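Local atomic coordinates of peroxiredoxin PRX1, mitochondrial (Saccharomyces cerevisiae, PDB entry 5YKJ), a protein that reduces peroxides as a mitochondrial 1-Cys peroxiredoxin, a thiol peroxidase apparently recycled through the glutathione and thioredoxin systems. Residues 130-135 against 158-163. Numbering follows the deposited sequence.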
loop_
_atom_site.group_PDB
_atom_site.type_symbol
_atom_site.label_atom_id
_atom_site.label_comp_id
_atom_site.label_asym_id
_atom_site.label_seq_id
_atom_site.Cartn_x
_atom_site.Cartn_y
_atom_site.Cartn_z
ATOM N N VAL A 130 -5.788 1.621 2.179
ATOM C CA VAL A 130 -4.565 1.251 1.510
ATOM C C VAL A 130 -3.695 0.551 2.560
ATOM O O VAL A 130 -3.503 1.048 3.583
ATOM C CB VAL A 130 -3.777 2.446 0.911
ATOM C CG1 VAL A 130 -2.471 1.981 0.260
ATOM C CG2 VAL A 130 -4.597 3.115 -0.160
ATOM N N PHE A 131 -3.239 -0.637 2.226
ATOM C CA PHE A 131 -2.401 -1.395 3.115
ATOM C C PHE A 131 -1.008 -1.617 2.499
ATOM O O PHE A 131 -0.933 -2.081 1.426
ATOM C CB PHE A 131 -3.029 -2.797 3.376
ATOM C CG PHE A 131 -4.458 -2.781 3.874
ATOM C CD1 PHE A 131 -5.537 -2.674 3.011
ATOM C CD2 PHE A 131 -4.736 -2.903 5.223
ATOM C CE1 PHE A 131 -6.812 -2.660 3.471
ATOM C CE2 PHE A 131 -6.051 -2.890 5.663
ATOM C CZ PHE A 131 -7.047 -2.800 4.783
ATOM N N VAL A 132 0.052 -1.242 3.212
ATOM C CA VAL A 132 1.409 -1.493 2.769
ATOM C C VAL A 132 1.848 -2.749 3.504
ATOM O O VAL A 132 1.821 -2.785 4.688
ATOM C CB VAL A 132 2.298 -0.347 3.146
ATOM C CG1 VAL A 132 3.728 -0.624 2.714
ATOM C CG2 VAL A 132 1.783 0.915 2.525
ATOM N N ILE A 133 2.193 -3.766 2.733
ATOM C CA ILE A 133 2.538 -5.093 3.245
ATOM C C ILE A 133 3.976 -5.503 2.931
ATOM O O ILE A 133 4.432 -5.325 1.863
ATOM C CB ILE A 133 1.573 -6.077 2.645
ATOM C CG1 ILE A 133 0.178 -5.648 3.029
ATOM C CG2 ILE A 133 1.832 -7.509 3.062
ATOM C CD1 ILE A 133 -0.920 -6.299 2.228
ATOM N N ASP A 134 4.657 -6.009 3.944
ATOM C CA ASP A 134 6.007 -6.416 3.763
ATOM C C ASP A 134 6.121 -7.828 3.181
ATOM O O ASP A 134 5.200 -8.493 3.009
ATOM C CB ASP A 134 6.871 -6.145 5.001
ATOM C CG ASP A 134 6.639 -7.138 6.147
ATOM O OD1 ASP A 134 6.067 -8.167 5.946
ATOM O OD2 ASP A 134 7.076 -6.792 7.218
ATOM N N PRO A 135 7.365 -8.232 2.884
ATOM C CA PRO A 135 7.643 -9.547 2.291
ATOM C C PRO A 135 7.253 -10.722 3.181
ATOM O O PRO A 135 7.074 -11.775 2.699
ATOM C CB PRO A 135 9.149 -9.509 2.008
ATOM C CG PRO A 135 9.465 -8.074 1.829
ATOM C CD PRO A 135 8.519 -7.331 2.755
ATOM N N ARG A 158 7.131 7.637 -0.396
ATOM C CA ARG A 158 7.958 8.129 0.692
ATOM C C ARG A 158 7.959 7.163 1.887
ATOM O O ARG A 158 8.974 6.835 2.417
ATOM C CB ARG A 158 7.527 9.544 1.118
ATOM C CG ARG A 158 8.508 10.266 2.040
ATOM C CD ARG A 158 7.939 11.506 2.715
ATOM N NE ARG A 158 6.900 11.203 3.661
ATOM C CZ ARG A 158 7.134 10.887 4.913
ATOM N NH1 ARG A 158 8.366 10.896 5.399
ATOM N NH2 ARG A 158 6.133 10.584 5.688
ATOM N N VAL A 159 6.786 6.714 2.258
ATOM C CA VAL A 159 6.694 5.774 3.340
ATOM C C VAL A 159 7.302 4.424 3.015
ATOM O O VAL A 159 7.767 3.812 3.854
ATOM C CB VAL A 159 5.306 5.658 3.991
ATOM C CG1 VAL A 159 4.858 7.019 4.398
ATOM C CG2 VAL A 159 4.312 4.982 3.076
ATOM N N ILE A 160 7.204 4.000 1.766
ATOM C CA ILE A 160 7.800 2.749 1.386
ATOM C C ILE A 160 9.330 2.883 1.574
ATOM O O ILE A 160 9.963 2.016 2.080
ATOM C CB ILE A 160 7.482 2.350 -0.076
ATOM C CG1 ILE A 160 6.059 1.830 -0.189
ATOM C CG2 ILE A 160 8.400 1.218 -0.535
ATOM C CD1 ILE A 160 5.529 1.882 -1.603
ATOM N N ASP A 161 9.842 4.021 1.146
ATOM C CA ASP A 161 11.270 4.233 1.279
ATOM C C ASP A 161 11.716 4.237 2.753
ATOM O O ASP A 161 12.691 3.689 3.098
ATOM C CB ASP A 161 11.691 5.516 0.578
ATOM C CG ASP A 161 11.720 5.376 -0.945
ATOM O OD1 ASP A 161 11.769 4.307 -1.414
ATOM O OD2 ASP A 161 11.687 6.356 -1.588
ATOM N N ALA A 162 10.943 4.890 3.581
ATOM C CA ALA A 162 11.218 4.917 4.979
ATOM C C ALA A 162 11.125 3.533 5.598
ATOM O O ALA A 162 11.920 3.181 6.362
ATOM C CB ALA A 162 10.257 5.872 5.675
ATOM N N LEU A 163 10.094 2.771 5.256
ATOM C CA LEU A 163 9.953 1.451 5.831
ATOM C C LEU A 163 11.065 0.506 5.449
ATOM O O LEU A 163 11.527 -0.240 6.247
ATOM C CB LEU A 163 8.620 0.817 5.414
ATOM C CG LEU A 163 7.362 1.369 6.083
ATOM C CD1 LEU A 163 6.153 1.001 5.241
ATOM C CD2 LEU A 163 7.244 0.806 7.481
#
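V132, on strand 129-133, meets I160 and L163, one helical turn apart on helix 153-169. Its CB projects toward the helix and stands 4.6 Å from L163 CD1, so the touching falls to the methyl CG1 beyond it. CG1 lies anti to the backbone N (chi1 179°), which carries this branch out toward the helix, facing both partners. There it meets L163 CD1 tip to tip at 3.9 Å, while I160 CG1 lies farther off, 4.5 Å from V132 CG1. Seen from CG1, these two carbons lie about 80° apart, in separate directions. The other methyl, CG2, sits beside the backbone N and has a looser neighbour in V159 CG2, 4.8 Å away. I133, next along the strand, points to the other face of the sheet and packs on A8. The helix lies over the thioredoxin-fold sheet, and its apolar side also reaches the flanking strands: V159 touches L141, and L163 touches R140 and W30. No hydrogen bond or salt bridge joins the two segments. Strand and helix are therefore held here by methyl and methylene packing, which relies on shape and exclusion of water and imposes little directional constraint.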